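Local coordinates for carbohydrate-binding protein (Flavonifractor plautii, PDB 6N1B) that probably removes the acetyl group from the N-acetylgalactosamine of blood group A antigens, a step in converting A to O type blood, at residues 127-139 and 149-161. Residues are numbered along the deposited sequence; the frame is centred on the assembly and turned at random.
Sequences AEYDAMMAYWNWA and EVRLRISYDGVHW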
loop_
_atom_site.group_PDB
_atom_site.type_symbol
_atom_site.label_atom_id
_atom_site.label_comp_id
_atom_site.label_asym_id
_atom_site.label_seq_id
_atom_site.Cartn_x
_atom_site.Cartn_y
_atom_site.Cartn_z
ATOM N N ALA A 127 -0.110 -18.575 -3.602
ATOM C CA ALA A 127 0.754 -19.777 -3.815
ATOM C C ALA A 127 0.031 -20.874 -4.531
ATOM O O ALA A 127 0.621 -21.579 -5.347
ATOM C CB ALA A 127 1.304 -20.241 -2.454
ATOM N N GLU A 128 -1.236 -21.099 -4.206
ATOM C CA GLU A 128 -1.947 -22.190 -4.839
ATOM C C GLU A 128 -2.059 -22.054 -6.352
ATOM O O GLU A 128 -2.079 -23.034 -7.045
ATOM C CB GLU A 128 -3.374 -22.255 -4.166
ATOM C CG GLU A 128 -4.256 -23.367 -4.634
ATOM C CD GLU A 128 -3.955 -24.606 -3.830
ATOM O OE1 GLU A 128 -3.238 -24.461 -2.773
ATOM O OE2 GLU A 128 -4.485 -25.650 -4.222
ATOM N N TYR A 129 -2.179 -20.817 -6.839
ATOM C CA TYR A 129 -2.323 -20.564 -8.229
ATOM C C TYR A 129 -0.989 -20.101 -8.856
ATOM O O TYR A 129 -0.953 -19.845 -10.107
ATOM C CB TYR A 129 -3.417 -19.490 -8.481
ATOM C CG TYR A 129 -4.792 -20.034 -8.266
ATOM C CD1 TYR A 129 -5.307 -20.286 -6.937
ATOM C CD2 TYR A 129 -5.633 -20.258 -9.310
ATOM C CE1 TYR A 129 -6.602 -20.716 -6.739
ATOM C CE2 TYR A 129 -6.968 -20.756 -9.121
ATOM C CZ TYR A 129 -7.438 -20.946 -7.844
ATOM O OH TYR A 129 -8.729 -21.409 -7.634
ATOM N N ASP A 130 0.064 -19.900 -8.054
ATOM C CA ASP A 130 1.339 -19.338 -8.414
ATOM C C ASP A 130 1.129 -18.024 -9.246
ATOM O O ASP A 130 1.616 -17.885 -10.380
ATOM C CB ASP A 130 2.145 -20.356 -9.176
ATOM C CG ASP A 130 3.569 -19.914 -9.429
ATOM O OD1 ASP A 130 4.178 -19.186 -8.634
ATOM O OD2 ASP A 130 4.160 -20.489 -10.440
ATOM N N ALA A 131 0.366 -17.131 -8.674
ATOM C CA ALA A 131 -0.137 -15.929 -9.388
ATOM C C ALA A 131 -0.159 -14.755 -8.423
ATOM O O ALA A 131 -0.348 -14.973 -7.213
ATOM C CB ALA A 131 -1.539 -16.137 -9.938
ATOM N N MET A 132 0.061 -13.556 -8.916
ATOM C CA MET A 132 -0.159 -12.323 -8.164
ATOM C C MET A 132 -1.565 -11.805 -8.376
ATOM O O MET A 132 -2.138 -11.841 -9.455
ATOM C CB MET A 132 0.849 -11.227 -8.628
ATOM C CG MET A 132 2.340 -11.554 -8.313
ATOM S SD MET A 132 2.704 -11.515 -6.579
ATOM C CE MET A 132 4.435 -11.985 -6.710
ATOM N N MET A 133 -2.085 -11.246 -7.238
ATOM C CA MET A 133 -3.429 -10.650 -7.203
ATOM C C MET A 133 -3.253 -9.161 -6.788
ATOM O O MET A 133 -2.849 -8.925 -5.674
ATOM C CB MET A 133 -4.285 -11.384 -6.179
ATOM C CG MET A 133 -4.410 -12.888 -6.402
ATOM S SD MET A 133 -5.354 -13.751 -5.127
ATOM C CE MET A 133 -7.033 -13.299 -5.561
ATOM N N ALA A 134 -3.473 -8.265 -7.772
ATOM C CA ALA A 134 -3.255 -6.866 -7.524
ATOM C C ALA A 134 -4.656 -6.156 -7.369
ATOM O O ALA A 134 -5.461 -6.152 -8.328
ATOM C CB ALA A 134 -2.508 -6.221 -8.702
ATOM N N TYR A 135 -4.886 -5.627 -6.173
ATOM C CA TYR A 135 -6.128 -4.920 -5.837
ATOM C C TYR A 135 -5.902 -3.423 -5.890
ATOM O O TYR A 135 -4.780 -2.944 -5.629
ATOM C CB TYR A 135 -6.534 -5.300 -4.407
ATOM C CG TYR A 135 -6.895 -6.769 -4.220
ATOM C CD1 TYR A 135 -5.929 -7.708 -3.895
ATOM C CD2 TYR A 135 -8.204 -7.203 -4.270
ATOM C CE1 TYR A 135 -6.281 -9.022 -3.695
ATOM C CE2 TYR A 135 -8.579 -8.516 -4.061
ATOM C CZ TYR A 135 -7.585 -9.419 -3.710
ATOM O OH TYR A 135 -7.890 -10.740 -3.485
ATOM N N TRP A 136 -6.956 -2.670 -6.117
ATOM C CA TRP A 136 -6.891 -1.195 -5.949
ATOM C C TRP A 136 -8.321 -0.691 -5.730
ATOM O O TRP A 136 -9.288 -1.438 -5.807
ATOM C CB TRP A 136 -6.216 -0.494 -7.129
ATOM C CG TRP A 136 -7.026 -0.494 -8.385
ATOM C CD1 TRP A 136 -7.855 0.521 -8.827
ATOM C CD2 TRP A 136 -7.124 -1.523 -9.365
ATOM N NE1 TRP A 136 -8.501 0.176 -9.988
ATOM C CE2 TRP A 136 -8.029 -1.067 -10.354
ATOM C CE3 TRP A 136 -6.582 -2.793 -9.512
ATOM C CZ2 TRP A 136 -8.394 -1.831 -11.414
ATOM C CZ3 TRP A 136 -6.940 -3.548 -10.624
ATOM C CH2 TRP A 136 -7.816 -3.077 -11.574
ATOM N N ASN A 137 -8.407 0.615 -5.458
ATOM C CA ASN A 137 -9.685 1.305 -5.228
ATOM C C ASN A 137 -9.977 2.228 -6.367
ATOM O O ASN A 137 -9.093 3.011 -6.752
ATOM C CB ASN A 137 -9.608 2.017 -3.886
ATOM C CG ASN A 137 -10.897 2.624 -3.482
ATOM O OD1 ASN A 137 -11.356 3.554 -4.188
ATOM N ND2 ASN A 137 -11.503 2.195 -2.361
ATOM N N TRP A 138 -11.137 2.152 -6.922
ATOM C CA TRP A 138 -11.634 3.015 -7.939
ATOM C C TRP A 138 -12.792 3.848 -7.390
ATOM O O TRP A 138 -13.720 3.256 -6.787
ATOM C CB TRP A 138 -12.152 2.262 -9.189
ATOM C CG TRP A 138 -12.949 3.017 -10.198
ATOM C CD1 TRP A 138 -12.409 3.749 -11.263
ATOM C CD2 TRP A 138 -14.373 3.148 -10.276
ATOM N NE1 TRP A 138 -13.444 4.270 -12.005
ATOM C CE2 TRP A 138 -14.653 3.905 -11.437
ATOM C CE3 TRP A 138 -15.425 2.605 -9.561
ATOM C CZ2 TRP A 138 -15.927 4.116 -11.878
ATOM C CZ3 TRP A 138 -16.738 2.863 -9.954
ATOM C CH2 TRP A 138 -16.989 3.640 -11.093
ATOM N N ALA A 139 -12.811 5.163 -7.622
ATOM C CA ALA A 139 -13.916 5.994 -7.097
ATOM C C ALA A 139 -14.497 6.842 -8.226
ATOM O O ALA A 139 -13.753 7.415 -9.043
ATOM C CB ALA A 139 -13.379 6.933 -6.032
ATOM N N GLU A 149 -15.368 1.146 -5.861
ATOM C CA GLU A 149 -15.181 -0.269 -5.948
ATOM C C GLU A 149 -13.735 -0.618 -5.523
ATOM O O GLU A 149 -12.811 0.170 -5.702
ATOM C CB GLU A 149 -15.350 -0.806 -7.379
ATOM C CG GLU A 149 -16.770 -0.690 -7.909
ATOM C CD GLU A 149 -16.974 -1.271 -9.284
ATOM O OE1 GLU A 149 -16.030 -1.829 -9.892
ATOM O OE2 GLU A 149 -18.111 -1.225 -9.776
ATOM N N VAL A 150 -13.572 -1.810 -4.956
ATOM C CA VAL A 150 -12.258 -2.496 -4.931
ATOM C C VAL A 150 -12.193 -3.398 -6.122
ATOM O O VAL A 150 -13.107 -4.227 -6.289
ATOM C CB VAL A 150 -11.999 -3.228 -3.577
ATOM C CG1 VAL A 150 -10.705 -4.000 -3.666
ATOM C CG2 VAL A 150 -12.007 -2.253 -2.419
ATOM N N ARG A 151 -11.209 -3.196 -6.982
ATOM C CA ARG A 151 -11.008 -3.952 -8.235
ATOM C C ARG A 151 -9.729 -4.771 -8.130
ATOM O O ARG A 151 -8.896 -4.572 -7.259
ATOM C CB ARG A 151 -10.973 -2.977 -9.377
ATOM C CG ARG A 151 -12.291 -2.255 -9.586
ATOM C CD ARG A 151 -12.284 -1.197 -10.706
ATOM N NE ARG A 151 -13.621 -0.700 -10.906
ATOM C CZ ARG A 151 -14.013 0.075 -11.938
ATOM N NH1 ARG A 151 -13.102 0.664 -12.686
ATOM N NH2 ARG A 151 -15.304 0.171 -12.209
ATOM N N LEU A 152 -9.627 -5.714 -9.061
ATOM C CA LEU A 152 -8.607 -6.777 -9.013
ATOM C C LEU A 152 -8.169 -7.154 -10.419
ATOM O O LEU A 152 -9.032 -7.367 -11.329
ATOM C CB LEU A 152 -9.200 -7.977 -8.327
ATOM C CG LEU A 152 -8.459 -9.305 -8.369
ATOM C CD1 LEU A 152 -7.087 -9.238 -7.688
ATOM C CD2 LEU A 152 -9.299 -10.408 -7.749
ATOM N N ARG A 153 -6.851 -7.209 -10.586
ATOM C CA ARG A 153 -6.257 -7.837 -11.805
ATOM C C ARG A 153 -5.250 -8.863 -11.297
ATOM O O ARG A 153 -4.511 -8.632 -10.352
ATOM C CB ARG A 153 -5.516 -6.788 -12.670
ATOM C CG ARG A 153 -6.483 -5.918 -13.507
ATOM C CD ARG A 153 -5.737 -4.803 -14.252
ATOM N NE ARG A 153 -6.647 -3.999 -15.064
ATOM C CZ ARG A 153 -6.904 -4.157 -16.364
ATOM N NH1 ARG A 153 -6.303 -5.087 -17.075
ATOM N NH2 ARG A 153 -7.783 -3.337 -16.965
ATOM N N ILE A 154 -5.205 -10.017 -12.014
ATOM C CA ILE A 154 -4.339 -11.147 -11.644
ATOM C C ILE A 154 -3.311 -11.367 -12.764
ATOM O O ILE A 154 -3.599 -11.093 -13.967
ATOM C CB ILE A 154 -5.229 -12.401 -11.473
ATOM C CG1 ILE A 154 -6.148 -12.235 -10.262
ATOM C CG2 ILE A 154 -4.436 -13.715 -11.391
ATOM C CD1 ILE A 154 -7.315 -13.186 -10.177
ATOM N N SER A 155 -2.111 -11.844 -12.367
ATOM C CA SER A 155 -1.124 -12.170 -13.382
ATOM C C SER A 155 -0.452 -13.499 -13.039
ATOM O O SER A 155 -0.116 -13.757 -11.861
ATOM C CB SER A 155 -0.041 -11.078 -13.446
ATOM O OG SER A 155 0.943 -11.314 -14.465
ATOM N N TYR A 156 -0.215 -14.287 -14.106
ATOM C CA TYR A 156 0.600 -15.458 -14.065
ATOM C C TYR A 156 2.087 -15.245 -14.444
ATOM O O TYR A 156 2.962 -16.019 -13.968
ATOM C CB TYR A 156 0.018 -16.567 -14.909
ATOM C CG TYR A 156 -1.353 -17.024 -14.566
ATOM C CD1 TYR A 156 -1.550 -17.804 -13.391
ATOM C CD2 TYR A 156 -2.460 -16.775 -15.309
ATOM C CE1 TYR A 156 -2.812 -18.341 -13.108
ATOM C CE2 TYR A 156 -3.741 -17.308 -15.041
ATOM C CZ TYR A 156 -3.899 -18.115 -13.923
ATOM O OH TYR A 156 -5.117 -18.668 -13.626
ATOM N N ASP A 157 2.291 -14.315 -15.366
ATOM C CA ASP A 157 3.591 -14.149 -16.008
ATOM C C ASP A 157 4.302 -12.875 -15.651
ATOM O O ASP A 157 5.445 -12.679 -16.042
ATOM C CB ASP A 157 3.481 -14.267 -17.574
ATOM C CG ASP A 157 2.693 -13.150 -18.208
ATOM O OD1 ASP A 157 2.238 -12.219 -17.526
ATOM O OD2 ASP A 157 2.506 -13.250 -19.451
ATOM N N GLY A 158 3.680 -12.013 -14.857
ATOM C CA GLY A 158 4.277 -10.738 -14.396
ATOM C C GLY A 158 4.161 -9.593 -15.387
ATOM O O GLY A 158 4.469 -8.437 -15.077
ATOM N N VAL A 159 3.722 -9.944 -16.614
ATOM C CA VAL A 159 3.655 -9.023 -17.732
ATOM C C VAL A 159 2.230 -8.587 -18.080
ATOM O O VAL A 159 1.918 -7.415 -18.356
ATOM C CB VAL A 159 4.388 -9.672 -19.009
ATOM C CG1 VAL A 159 4.210 -8.831 -20.237
ATOM C CG2 VAL A 159 5.820 -9.952 -18.705
ATOM N N HIS A 160 1.307 -9.588 -18.103
ATOM C CA HIS A 160 -0.080 -9.376 -18.425
ATOM C C HIS A 160 -0.942 -9.519 -17.150
ATOM O O HIS A 160 -0.823 -10.547 -16.473
ATOM C CB HIS A 160 -0.505 -10.416 -19.478
ATOM C CG HIS A 160 0.329 -10.349 -20.685
ATOM N ND1 HIS A 160 1.338 -11.264 -20.886
ATOM C CD2 HIS A 160 0.310 -9.524 -21.712
ATOM C CE1 HIS A 160 1.920 -11.007 -22.055
ATOM N NE2 HIS A 160 1.366 -9.900 -22.550
ATOM N N TRP A 161 -1.746 -8.474 -16.887
ATOM C CA TRP A 161 -2.491 -8.390 -15.654
ATOM C C TRP A 161 -3.975 -8.170 -15.983
ATOM O O TRP A 161 -4.312 -7.169 -16.637
ATOM C CB TRP A 161 -1.982 -7.122 -14.866
ATOM C CG TRP A 161 -0.545 -7.328 -14.438
ATOM C CD1 TRP A 161 0.605 -7.187 -15.208
ATOM C CD2 TRP A 161 -0.104 -7.686 -13.118
ATOM N NE1 TRP A 161 1.697 -7.513 -14.441
ATOM C CE2 TRP A 161 1.328 -7.831 -13.142
ATOM C CE3 TRP A 161 -0.754 -8.009 -11.902
ATOM C CZ2 TRP A 161 2.068 -8.301 -12.052
ATOM C CZ3 TRP A 161 -0.021 -8.417 -10.847
ATOM C CH2 TRP A 161 1.414 -8.574 -10.901
HETATM O O HOH W 1 -10.307 1.145 -12.164
#
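Strands 131-139 and 149-155 run antiparallel at 149°, joined by four pairs of backbone hydrogen bonds from Met132 with Ser155 to Trp138 with Glu149. The cation-pi stack and both strand tryptophans lie on the face carrying Trp136, Trp138, Arg151 and Arg153. There the Arg151 guanidinium lies flat on the Trp138 indole, planes about 5° apart, in a cation-pi stack with CZ 3.7 Å from the centroid of the five-membered ring. Its chain is extended from CG to NE, which carries the charged end across to its diagonal neighbour. Glu149 fixes the rotation of that end: Arg151 NE bonds Glu149 OE1 at 2.8 Å in a salt bridge, and Thr194 also bonds this oxygen. A water accepts from both Arg151 NH1 and Trp136 NE1, meeting the indole at its edge.

Trp136 has CG between its backbone N and carbonyl carbon (chi1 71°), which turns the ring toward the partner strand; Arg151 CB sits over one face, 3.5 Å from Trp136 CZ2. Beyond it, Arg153 lays its CG against Trp136 CH2 at 3.7 Å, and its NH1 bonds the carbonyl of Trp161. Trp161 in turn packs its CH2 3.5 Å from Met132 CB.

On the other face, Leu152 CD1 is centred over the Tyr135 ring, a CH-pi contact 3.9 Å from the centroid, while Tyr135 OH bonds Gly246 O.

This is a beta hairpin forming the two central strands of a four-stranded antiparallel sheet, consistent with one blade of a beta-propeller; its neighbour, strand 116-126, supplies Asp120 and Asp122 to two separate calcium sites.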